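Local coordinates for protein DNA polymerase (Bacillus phage phi29, PDB 2PYJ) that replicates viral DNA by protein-primed, strand-displacing synthesis with high processivity and fidelity, and proofreads it through a 3'-5' exonuclease activity, at residues 246-251 against 465-470; 485-490 against 500-505. The protein carries 2 engineered substitutions. All blocks are in the same frame, centred on the assembly; numbering follows the deposited sequence.

Contact 1 of 2, residues 246-251 against 465-470. With MN (manganese (II) ion), chain R; MG (magnesium ion), chain S; DGT (2'-deoxyguanosine-5'-triphosphate), chain T.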
ATOM      1  N   MET G 246     -23.664  11.950  -4.062  1.00  9.30           N
ATOM      2  CA  MET G 246     -22.344  12.371  -4.540  1.00 10.84           C
ATOM      3  C   MET G 246     -21.232  11.979  -3.587  1.00 11.75           C
ATOM      4  O   MET G 246     -21.465  11.686  -2.415  1.00 12.75           O
ATOM      5  CB  MET G 246     -22.299  13.894  -4.810  1.00 12.12           C
ATOM      6  CG  MET G 246     -23.303  14.701  -4.012  1.00 12.88           C
ATOM      7  SD  MET G 246     -23.082  16.493  -4.074  1.00 12.59           S
ATOM      8  CE  MET G 246     -22.753  16.778  -5.806  1.00 11.72           C
ATOM      9  N   VAL G 247     -20.018  11.975  -4.120  1.00 12.04           N
ATOM     10  CA  VAL G 247     -18.839  11.652  -3.368  1.00 12.01           C
ATOM     11  C   VAL G 247     -17.825  12.769  -3.546  1.00 11.45           C
ATOM     12  O   VAL G 247     -17.584  13.234  -4.666  1.00 11.13           O
ATOM     13  CB  VAL G 247     -18.197  10.314  -3.824  1.00 12.45           C
ATOM     14  CG1 VAL G 247     -17.050   9.927  -2.890  1.00 11.24           C
ATOM     15  CG2 VAL G 247     -19.255   9.188  -3.901  1.00 11.50           C
ATOM     16  N   PHE G 248     -17.243  13.185  -2.426  1.00  9.69           N
ATOM     17  CA  PHE G 248     -16.137  14.131  -2.398  1.00 10.87           C
ATOM     18  C   PHE G 248     -14.956  13.439  -1.751  1.00  8.98           C
ATOM     19  O   PHE G 248     -15.134  12.709  -0.797  1.00 11.98           O
ATOM     20  CB  PHE G 248     -16.509  15.385  -1.597  1.00 10.29           C
ATOM     21  CG  PHE G 248     -17.553  16.244  -2.266  1.00  9.81           C
ATOM     22  CD1 PHE G 248     -18.906  16.046  -2.004  1.00 10.21           C
ATOM     23  CD2 PHE G 248     -17.185  17.232  -3.163  1.00  7.20           C
ATOM     24  CE1 PHE G 248     -19.874  16.836  -2.619  1.00  9.78           C
ATOM     25  CE2 PHE G 248     -18.148  18.021  -3.795  1.00  9.03           C
ATOM     26  CZ  PHE G 248     -19.495  17.818  -3.522  1.00  9.74           C
ATOM     27  N   ASP G 249     -13.757  13.680  -2.277  1.00  9.89           N
ATOM     28  CA  ASP G 249     -12.536  12.988  -1.814  1.00 12.15           C
ATOM     29  C   ASP G 249     -11.412  13.997  -1.705  1.00 10.29           C
ATOM     30  O   ASP G 249     -11.130  14.704  -2.669  1.00 11.91           O
ATOM     31  CB  ASP G 249     -12.151  11.881  -2.820  1.00 12.83           C
ATOM     32  CG  ASP G 249     -11.013  10.964  -2.316  1.00 14.60           C
ATOM     33  OD1 ASP G 249     -11.343   9.793  -2.010  1.00 17.57           O
ATOM     34  OD2 ASP G 249      -9.803  11.382  -2.233  1.00 11.20           O
ATOM     35  N   VAL G 250     -10.758  14.063  -0.546  1.00 11.05           N
ATOM     36  CA  VAL G 250      -9.662  15.016  -0.372  1.00 12.34           C
ATOM     37  C   VAL G 250      -8.484  14.686  -1.314  1.00 12.29           C
ATOM     38  O   VAL G 250      -8.065  13.495  -1.466  1.00  9.12           O
ATOM     39  CB  VAL G 250      -9.165  15.119   1.094  1.00 12.11           C
ATOM     40  CG1 VAL G 250      -7.992  16.127   1.193  1.00 12.28           C
ATOM     41  CG2 VAL G 250     -10.287  15.556   2.006  1.00 14.28           C
ATOM     42  N   ASN G 251      -7.990  15.743  -1.968  1.00 10.76           N
ATOM     43  CA  ASN G 251      -6.759  15.669  -2.747  1.00 12.35           C
ATOM     44  C   ASN G 251      -5.565  15.524  -1.800  1.00 12.38           C
ATOM     45  O   ASN G 251      -5.262  16.435  -1.039  1.00 14.07           O
ATOM     46  CB  ASN G 251      -6.609  16.896  -3.634  1.00 12.50           C
ATOM     47  CG  ASN G 251      -7.791  17.086  -4.574  1.00 12.77           C
ATOM     48  OD1 ASN G 251      -8.347  16.112  -5.097  1.00 13.15           O
ATOM     49  ND2 ASN G 251      -8.189  18.340  -4.782  1.00  8.38           N
ATOM     50  N   THR G 465     -27.628  15.976  -4.480  1.00 13.08           N
ATOM     51  CA  THR G 465     -26.642  16.381  -5.493  1.00 15.72           C
ATOM     52  C   THR G 465     -26.123  17.829  -5.345  1.00 18.35           C
ATOM     53  O   THR G 465     -25.366  18.309  -6.196  1.00 19.40           O
ATOM     54  CB  THR G 465     -27.227  16.212  -6.915  1.00 15.97           C
ATOM     55  OG1 THR G 465     -28.387  17.044  -7.062  1.00 14.40           O
ATOM     56  CG2 THR G 465     -27.607  14.751  -7.174  1.00 16.35           C
ATOM     57  N   GLU G 466     -26.521  18.517  -4.279  1.00 20.44           N
ATOM     58  CA  GLU G 466     -26.030  19.881  -4.030  1.00 22.67           C
ATOM     59  C   GLU G 466     -24.813  19.860  -3.114  1.00 22.11           C
ATOM     60  O   GLU G 466     -24.745  19.071  -2.185  1.00 22.06           O
ATOM     61  CB  GLU G 466     -27.127  20.782  -3.454  1.00 25.37           C
ATOM     62  CG  GLU G 466     -27.954  20.150  -2.346  1.00 28.61           C
ATOM     63  CD  GLU G 466     -28.642  21.170  -1.463  1.00 30.19           C
ATOM     64  OE1 GLU G 466     -29.895  21.193  -1.446  1.00 31.84           O
ATOM     65  OE2 GLU G 466     -27.928  21.949  -0.784  1.00 31.74           O
ATOM     66  N   ILE G 467     -23.850  20.729  -3.398  1.00 21.38           N
ATOM     67  CA  ILE G 467     -22.624  20.818  -2.608  1.00 21.77           C
ATOM     68  C   ILE G 467     -22.948  21.386  -1.220  1.00 22.99           C
ATOM     69  O   ILE G 467     -23.597  22.429  -1.118  1.00 21.22           O
ATOM     70  CB  ILE G 467     -21.565  21.723  -3.306  1.00 22.30           C
ATOM     71  CG1 ILE G 467     -21.190  21.164  -4.684  1.00 22.56           C
ATOM     72  CG2 ILE G 467     -20.315  21.872  -2.442  1.00 21.57           C
ATOM     73  CD1 ILE G 467     -20.396  22.139  -5.551  1.00 23.08           C
ATOM     74  N   PRO G 468     -22.518  20.688  -0.146  1.00 24.80           N
ATOM     75  CA  PRO G 468     -22.729  21.252   1.193  1.00 26.04           C
ATOM     76  C   PRO G 468     -21.886  22.516   1.432  1.00 26.92           C
ATOM     77  O   PRO G 468     -20.817  22.669   0.832  1.00 26.54           O
ATOM     78  CB  PRO G 468     -22.300  20.117   2.132  1.00 26.22           C
ATOM     79  CG  PRO G 468     -21.406  19.246   1.322  1.00 25.89           C
ATOM     80  CD  PRO G 468     -21.847  19.371  -0.102  1.00 25.73           C
ATOM     81  N   ASP G 469     -22.374  23.406   2.299  1.00 27.50           N
ATOM     82  CA  ASP G 469     -21.693  24.679   2.577  1.00 28.53           C
ATOM     83  C   ASP G 469     -20.387  24.527   3.355  1.00 28.27           C
ATOM     84  O   ASP G 469     -19.504  25.375   3.246  1.00 29.18           O
ATOM     85  CB  ASP G 469     -22.627  25.638   3.310  1.00 30.74           C
ATOM     86  CG  ASP G 469     -23.682  26.221   2.405  1.00 31.70           C
ATOM     87  OD1 ASP G 469     -24.601  25.477   2.007  1.00 33.28           O
ATOM     88  OD2 ASP G 469     -23.596  27.426   2.089  1.00 32.27           O
ATOM     89  N   VAL G 470     -20.260  23.447   4.126  1.00 27.91           N
ATOM     90  CA  VAL G 470     -19.043  23.183   4.903  1.00 27.40           C
ATOM     91  C   VAL G 470     -17.781  23.069   4.019  1.00 27.45           C
ATOM     92  O   VAL G 470     -16.678  23.414   4.461  1.00 27.78           O
ATOM     93  CB  VAL G 470     -19.188  21.900   5.789  1.00 28.06           C
ATOM     94  CG1 VAL G 470     -19.189  20.623   4.933  1.00 27.55           C
ATOM     95  CG2 VAL G 470     -18.084  21.841   6.844  1.00 27.96           C
TER
HETATM   96 MN    MN R9003      -7.979  11.430  -1.527  1.00  5.08          MN
HETATM   97 MG    MG S9004      -9.850   8.651  -0.969  1.00 16.17          MG
HETATM   98  PG  DGT T1588      -5.968  11.655  -4.194  1.00  6.58           P
HETATM   99  O1G DGT T1588      -5.608  10.590  -5.199  1.00  8.74           O
HETATM  100  O2G DGT T1588      -5.772  13.036  -4.757  1.00  6.94           O
HETATM  101  O3G DGT T1588      -7.258  11.486  -3.346  1.00  5.03           O
HETATM  102  O3B DGT T1588      -4.767  11.475  -3.116  1.00  5.37           O
HETATM  103  PB  DGT T1588      -4.902  10.814  -1.641  1.00  4.29           P
HETATM  104  O1B DGT T1588      -3.514  10.815  -1.051  1.00  2.74           O
HETATM  105  O2B DGT T1588      -6.131  11.378  -0.920  1.00  3.30           O
HETATM  106  O3A DGT T1588      -5.204   9.250  -1.958  1.00  5.82           O
HETATM  107  PA  DGT T1588      -6.533   8.467  -1.489  1.00  5.78           P
HETATM  108  O1A DGT T1588      -6.539   7.191  -2.348  1.00  5.66           O
HETATM  109  O2A DGT T1588      -7.770   9.416  -1.422  1.00  6.85           O
HETATM  110  O5' DGT T1588      -6.103   7.947  -0.049  1.00  5.14           O
HETATM  111  C5' DGT T1588      -6.364   8.691   1.123  1.00  4.66           C
HETATM  112  C4' DGT T1588      -5.223   8.521   2.092  1.00  3.43           C
HETATM  113  O4' DGT T1588      -5.029   7.133   2.475  1.00  2.78           O
HETATM  114  C3' DGT T1588      -3.866   9.003   1.584  1.00  2.28           C
HETATM  115  O3' DGT T1588      -3.676  10.429   1.651  1.00  2.63           O
HETATM  116  C2' DGT T1588      -2.954   8.282   2.540  1.00  2.00           C
HETATM  117  C1' DGT T1588      -3.645   6.923   2.701  1.00  2.00           C
HETATM  118  N9  DGT T1588      -3.070   6.095   1.629  1.00  2.00           N
HETATM  119  C8  DGT T1588      -3.586   5.822   0.401  1.00  2.00           C
HETATM  120  N7  DGT T1588      -2.705   5.058  -0.301  1.00  2.00           N
HETATM  121  C5  DGT T1588      -1.635   4.854   0.482  1.00  2.00           C
HETATM  122  C6  DGT T1588      -0.350   4.142   0.369  1.00  2.00           C
HETATM  123  O6  DGT T1588      -0.033   3.517  -0.662  1.00  2.71           O
HETATM  124  N1  DGT T1588       0.493   4.190   1.400  1.00  2.00           N
HETATM  125  C2  DGT T1588       0.218   4.853   2.539  1.00  2.00           C
HETATM  126  N2  DGT T1588       1.136   4.828   3.523  1.00  2.00           N
HETATM  127  N3  DGT T1588      -0.958   5.535   2.719  1.00  2.13           N
HETATM  128  C4  DGT T1588      -1.880   5.556   1.731  1.00  2.00           C
HETATM  129  O   HOH W   1     -11.616   7.591  -0.190  1.00 14.70           O

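Contact 2 of 2, residues 485-490 against 500-505. With nucleotides of chain A.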
ATOM      1  N   HIS G 485     -14.695  16.822  -6.188  1.00 11.77           N
ATOM      2  CA  HIS G 485     -15.993  16.243  -6.473  1.00 13.60           C
ATOM      3  C   HIS G 485     -15.699  15.013  -7.296  1.00 14.69           C
ATOM      4  O   HIS G 485     -15.430  15.106  -8.489  1.00 16.02           O
ATOM      5  CB  HIS G 485     -16.909  17.223  -7.226  1.00 13.54           C
ATOM      6  CG  HIS G 485     -18.278  16.677  -7.506  1.00 14.80           C
ATOM      7  ND1 HIS G 485     -19.155  17.279  -8.379  1.00 16.23           N
ATOM      8  CD2 HIS G 485     -18.912  15.573  -7.040  1.00 15.20           C
ATOM      9  CE1 HIS G 485     -20.276  16.582  -8.428  1.00 16.46           C
ATOM     10  NE2 HIS G 485     -20.153  15.540  -7.628  1.00 16.56           N
ATOM     11  N   GLU G 486     -15.699  13.862  -6.637  1.00 16.76           N
ATOM     12  CA  GLU G 486     -15.272  12.622  -7.270  1.00 18.53           C
ATOM     13  C   GLU G 486     -16.322  12.107  -8.240  1.00 17.94           C
ATOM     14  O   GLU G 486     -15.991  11.698  -9.364  1.00 17.55           O
ATOM     15  CB  GLU G 486     -14.952  11.563  -6.220  1.00 21.95           C
ATOM     16  CG  GLU G 486     -14.590  10.209  -6.806  1.00 25.59           C
ATOM     17  CD  GLU G 486     -14.487   9.140  -5.756  1.00 28.04           C
ATOM     18  OE1 GLU G 486     -13.551   9.211  -4.935  1.00 29.65           O
ATOM     19  OE2 GLU G 486     -15.344   8.219  -5.753  1.00 30.66           O
ATOM     20  N   SER G 487     -17.582  12.118  -7.809  1.00 15.28           N
ATOM     21  CA  SER G 487     -18.674  11.638  -8.654  1.00 15.08           C
ATOM     22  C   SER G 487     -20.033  12.057  -8.154  1.00 14.10           C
ATOM     23  O   SER G 487     -20.199  12.469  -6.991  1.00 11.78           O
ATOM     24  CB  SER G 487     -18.646  10.117  -8.743  1.00 15.65           C
ATOM     25  OG  SER G 487     -18.948   9.539  -7.482  1.00 17.60           O
ATOM     26  N   THR G 488     -21.002  11.955  -9.057  1.00 12.55           N
ATOM     27  CA  THR G 488     -22.407  12.025  -8.722  1.00 11.43           C
ATOM     28  C   THR G 488     -23.049  10.734  -9.231  1.00  9.75           C
ATOM     29  O   THR G 488     -22.791  10.306 -10.359  1.00  7.84           O
ATOM     30  CB  THR G 488     -23.071  13.250  -9.356  1.00 11.48           C
ATOM     31  OG1 THR G 488     -22.389  14.432  -8.920  1.00 13.04           O
ATOM     32  CG2 THR G 488     -24.530  13.344  -8.956  1.00 11.42           C
ATOM     33  N   PHE G 489     -23.869  10.108  -8.395  1.00  8.90           N
ATOM     34  CA  PHE G 489     -24.505   8.833  -8.766  1.00  8.26           C
ATOM     35  C   PHE G 489     -26.034   8.905  -8.797  1.00  8.28           C
ATOM     36  O   PHE G 489     -26.647   9.720  -8.107  1.00  8.39           O
ATOM     37  CB  PHE G 489     -23.985   7.667  -7.894  1.00  7.78           C
ATOM     38  CG  PHE G 489     -24.159   7.858  -6.406  1.00  7.72           C
ATOM     39  CD1 PHE G 489     -25.411   7.703  -5.802  1.00  8.21           C
ATOM     40  CD2 PHE G 489     -23.063   8.136  -5.599  1.00  6.64           C
ATOM     41  CE1 PHE G 489     -25.566   7.856  -4.424  1.00  6.88           C
ATOM     42  CE2 PHE G 489     -23.208   8.282  -4.214  1.00  7.46           C
ATOM     43  CZ  PHE G 489     -24.464   8.139  -3.627  1.00  6.93           C
ATOM     44  N   LYS G 490     -26.629   8.066  -9.643  1.00  7.38           N
ATOM     45  CA  LYS G 490     -28.073   8.001  -9.815  1.00  7.73           C
ATOM     46  C   LYS G 490     -28.683   7.115  -8.734  1.00  7.50           C
ATOM     47  O   LYS G 490     -29.772   7.383  -8.236  1.00  5.54           O
ATOM     48  CB  LYS G 490     -28.403   7.456 -11.210  1.00  9.00           C
ATOM     49  CG  LYS G 490     -29.891   7.450 -11.581  1.00 11.47           C
ATOM     50  CD  LYS G 490     -30.073   7.142 -13.064  1.00 12.97           C
ATOM     51  CE  LYS G 490     -31.535   7.132 -13.469  1.00 14.54           C
ATOM     52  NZ  LYS G 490     -31.702   6.929 -14.941  1.00 15.67           N
ATOM     53  N   TYR G 500     -19.548  -1.549  -1.505  1.00  7.33           N
ATOM     54  CA  TYR G 500     -20.670  -0.761  -2.044  1.00  7.99           C
ATOM     55  C   TYR G 500     -20.652  -0.670  -3.553  1.00  7.75           C
ATOM     56  O   TYR G 500     -19.600  -0.822  -4.186  1.00  8.31           O
ATOM     57  CB  TYR G 500     -20.673   0.655  -1.440  1.00  8.10           C
ATOM     58  CG  TYR G 500     -19.472   1.514  -1.802  1.00  6.89           C
ATOM     59  CD1 TYR G 500     -19.477   2.307  -2.946  1.00 10.12           C
ATOM     60  CD2 TYR G 500     -18.341   1.546  -0.985  1.00 10.24           C
ATOM     61  CE1 TYR G 500     -18.381   3.115  -3.280  1.00  9.42           C
ATOM     62  CE2 TYR G 500     -17.230   2.340  -1.309  1.00 10.15           C
ATOM     63  CZ  TYR G 500     -17.258   3.118  -2.449  1.00 11.27           C
ATOM     64  OH  TYR G 500     -16.173   3.905  -2.767  1.00 12.98           O
ATOM     65  N   ILE G 501     -21.823  -0.396  -4.123  1.00  7.99           N
ATOM     66  CA  ILE G 501     -21.973  -0.211  -5.562  1.00  7.82           C
ATOM     67  C   ILE G 501     -22.663   1.115  -5.860  1.00  8.70           C
ATOM     68  O   ILE G 501     -23.452   1.613  -5.047  1.00  9.45           O
ATOM     69  CB  ILE G 501     -22.763  -1.385  -6.230  1.00  6.72           C
ATOM     70  CG1 ILE G 501     -24.154  -1.534  -5.596  1.00  6.33           C
ATOM     71  CG2 ILE G 501     -21.938  -2.672  -6.144  1.00  4.62           C
ATOM     72  CD1 ILE G 501     -25.046  -2.604  -6.238  1.00  6.82           C
ATOM     73  N   GLN G 502     -22.340   1.680  -7.023  1.00  8.67           N
ATOM     74  CA  GLN G 502     -22.897   2.946  -7.474  1.00 10.22           C
ATOM     75  C   GLN G 502     -23.114   2.923  -8.982  1.00 10.12           C
ATOM     76  O   GLN G 502     -22.311   2.352  -9.723  1.00 11.24           O
ATOM     77  CB  GLN G 502     -21.958   4.105  -7.129  1.00  9.00           C
ATOM     78  CG  GLN G 502     -21.683   4.276  -5.632  1.00 10.51           C
ATOM     79  CD  GLN G 502     -20.593   5.274  -5.338  1.00  9.77           C
ATOM     80  OE1 GLN G 502     -19.734   5.534  -6.178  1.00 10.59           O
ATOM     81  NE2 GLN G 502     -20.611   5.836  -4.134  1.00  8.86           N
ATOM     82  N   ASP G 503     -24.214   3.535  -9.417  1.00 10.70           N
ATOM     83  CA  ASP G 503     -24.448   3.856 -10.831  1.00 10.32           C
ATOM     84  C   ASP G 503     -24.101   5.324 -11.021  1.00 11.08           C
ATOM     85  O   ASP G 503     -24.873   6.198 -10.629  1.00  8.88           O
ATOM     86  CB  ASP G 503     -25.912   3.620 -11.224  1.00 10.21           C
ATOM     87  CG  ASP G 503     -26.179   2.204 -11.740  1.00 11.71           C
ATOM     88  OD1 ASP G 503     -25.216   1.444 -12.020  1.00 11.07           O
ATOM     89  OD2 ASP G 503     -27.371   1.858 -11.878  1.00 10.74           O
ATOM     90  N   ILE G 504     -22.948   5.588 -11.635  1.00 11.15           N
ATOM     91  CA  ILE G 504     -22.395   6.949 -11.716  1.00 11.81           C
ATOM     92  C   ILE G 504     -22.753   7.648 -13.039  1.00 11.19           C
ATOM     93  O   ILE G 504     -22.655   7.048 -14.108  1.00  8.28           O
ATOM     94  CB  ILE G 504     -20.858   6.925 -11.528  1.00 11.61           C
ATOM     95  CG1 ILE G 504     -20.500   6.349 -10.143  1.00 10.56           C
ATOM     96  CG2 ILE G 504     -20.273   8.322 -11.722  1.00 11.27           C
ATOM     97  CD1 ILE G 504     -19.030   5.964  -9.975  1.00 10.73           C
ATOM     98  N   TYR G 505     -23.181   8.912 -12.944  1.00 11.03           N
ATOM     99  CA  TYR G 505     -23.457   9.733 -14.128  1.00 10.18           C
ATOM    100  C   TYR G 505     -22.162  10.031 -14.864  1.00 11.31           C
ATOM    101  O   TYR G 505     -21.198  10.505 -14.258  1.00 10.93           O
ATOM    102  CB  TYR G 505     -24.109  11.059 -13.742  1.00  9.16           C
ATOM    103  CG  TYR G 505     -25.490  10.956 -13.160  1.00  8.39           C
ATOM    104  CD1 TYR G 505     -26.591  10.669 -13.968  1.00  8.91           C
ATOM    105  CD2 TYR G 505     -25.709  11.179 -11.804  1.00  7.90           C
ATOM    106  CE1 TYR G 505     -27.873  10.589 -13.432  1.00  8.93           C
ATOM    107  CE2 TYR G 505     -26.980  11.105 -11.263  1.00  7.69           C
ATOM    108  CZ  TYR G 505     -28.056  10.810 -12.076  1.00  8.75           C
ATOM    109  OH  TYR G 505     -29.316  10.736 -11.533  1.00 11.00           O
TER
ATOM    110  N1  DOC A  10      -6.748   3.154   0.775  1.00 14.65           N
ATOM    111  C2  DOC A  10      -5.594   2.933   1.556  1.00 15.64           C
ATOM    112  N3  DOC A  10      -4.499   2.366   0.991  1.00 14.78           N
ATOM    113  C4  DOC A  10      -4.487   2.009  -0.310  1.00 14.98           C
ATOM    114  C5  DOC A  10      -5.611   2.222  -1.107  1.00 14.92           C
ATOM    115  C6  DOC A  10      -6.748   2.803  -0.532  1.00 15.27           C
ATOM    116  O2  DOC A  10      -5.594   3.253   2.767  1.00 14.28           O
ATOM    117  N4  DOC A  10      -3.379   1.447  -0.825  1.00 16.06           N
ATOM    118  C1' DOC A  10      -7.912   3.769   1.430  1.00 13.59           C
ATOM    119  C2' DOC A  10      -7.691   5.277   1.530  1.00 14.11           C
ATOM    120  C3' DOC A  10      -8.698   5.889   0.591  1.00 13.89           C
ATOM    121  C4' DOC A  10      -9.759   4.826   0.454  1.00 13.58           C
ATOM    122  O4' DOC A  10      -9.097   3.557   0.670  1.00 14.61           O
ATOM    123  C5' DOC A  10     -10.412   4.860  -0.924  1.00 12.65           C
ATOM    124  O5' DOC A  10     -11.783   4.586  -0.709  1.00 13.00           O
ATOM    125  P   DOC A  10     -12.586   3.474  -1.565  1.00 12.70           P
ATOM    126  OP1 DOC A  10     -14.035   3.732  -1.265  1.00 10.44           O
ATOM    127  OP2 DOC A  10     -12.123   3.584  -2.994  1.00 11.17           O
TER
HETATM  128  O   HOH W   2     -17.772   7.276  -6.566  1.00 21.45           O
HETATM  129  O   HOH W   3     -16.152   6.019  -4.820  1.00 24.32           O
HETATM  130  O   HOH W   4     -20.405  11.602 -11.914  1.00 14.59           O

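Contact 1 of 2, residues 246-251 against 465-470
The carbonyl oxygen of Glu466 is approached by two groups: the guanidinium NH2 of Arg451 hydrogen-bonds to it, while Met246 SD lies 3.6 Å from the same Glu466 O. The site illustrates how a family B polymerase backs a catalytic strand of its palm sheet. Residues 246-250 end strand 241-250, and the loop 465-470 that follows neighbouring strand 459-463 folds back over one flank of it. No hydrogen bond joins the two segments, and the contact rests on thioether and apolar groups. Met246 reaches over with chi1 at 25°, away from a staggered value, and bends at its last torsion (chi3 44°). That bend brings the methyl CE close to the preceding carbonyl, 3.1 Å from Thr465 O, a tight approach. Phe248 adds the apolar part: the CG1 branch of Ile467 arrives at the ring edge, near its plane, with CG1 3.9 Å from Phe248 CZ, whereas Pro468 CD comes obliquely to 4.1 Å from Phe248 CE1. His485 meets the same ring with its plane inclined by about 25°. Beyond Phe248 the strand serves catalysis. Asp249 splits its carboxylate between two metals, OD1 binding magnesium and OD2 binding manganese. Asp458 also binds the manganese, and the incoming dGTP supplies oxygens from all three of its phosphates. Its alpha-phosphate oxygen O2A bridges both ions. The backbone takes part as well: Val250 O coordinates the manganese at 2.1 Å, beside Asp249 OD2 at 2.0 Å from the ion.

Contact 2 of 2, residues 485-490 against 500-505
Two backbone hydrogen bonds join Thr488 and Lys490 to Tyr505 and Asp503, Lys490 N donating to Asp503 O at 2.7 Å and Tyr505 N to Thr488 O at 3.0 Å. They bracket Phe489 and Ile504, an antiparallel non-hydrogen-bonded pair. The strand segments run at 104° to each other, so this is one isolated bridge, made where the chain turns a corner at Lys490 within the palm of the polymerase domain. Apolar and aromatic contacts surround it. Ile504 CG2 lies against Ser487 CB, and the methyl CG2 of Thr488 meets Tyr505 CD2 at 3.8 Å. The Lys490 side chain crosses the hydroxyl end of Tyr505 at about a right angle, its CG 3.3 Å from Tyr505 OH. Phe489 holds CG between its backbone N and carbonyl carbon (chi1 57°), which swings the ring toward the Gln502 amide. Gln502 NE2 comes 3.6 Å from Phe489 CE2, the two planes 31° apart, and the same NE2 is hydrogen-bonded to Tyr494 OH. Water carries further polar links. One molecule donates to Glu486 OE2 and Gln502 OE1 and also bonds Ser487 OG; a second donates to Glu486 OE2 and to Tyr500 OH. That hydroxyl in turn donates to OP1 of the terminal primer nucleotide of chain A, 2.6 Å from Tyr500 OH, with the phosphate oxygen in the plane of the ring at its edge; Tyr500 is probably involved in binding template-primer structures. Around this junction, a classic beta bulge at Glu486 and Ser487, facing Val247, ties strand 483-489 to strand 241-250, while strand 499-506 lies between strands 491-496 and 523-530.

In the fold
Both contacts reach the antiparallel palm sheet and meet through neighbouring strands 241-250 and 483-489: Val247 O lies 2.8 Å from Glu486 N, a probable hydrogen bond, and His485 adjoins both Met246 and Phe248. Contact 1 is the smaller and only partly buried, an outlying loop laid against a strand without a hydrogen bond between the segments. Contact 2 is buried and joins two strands by backbone hydrogen bonds, reinforced by ordered water. Each leads toward a different part of the polymerization site. The strand of contact 1 continues to the metals and the incoming nucleotide, whereas the water chain of contact 2 leads to the Tyr500 hydroxyl, which holds the phosphate of the primer's last nucleotide.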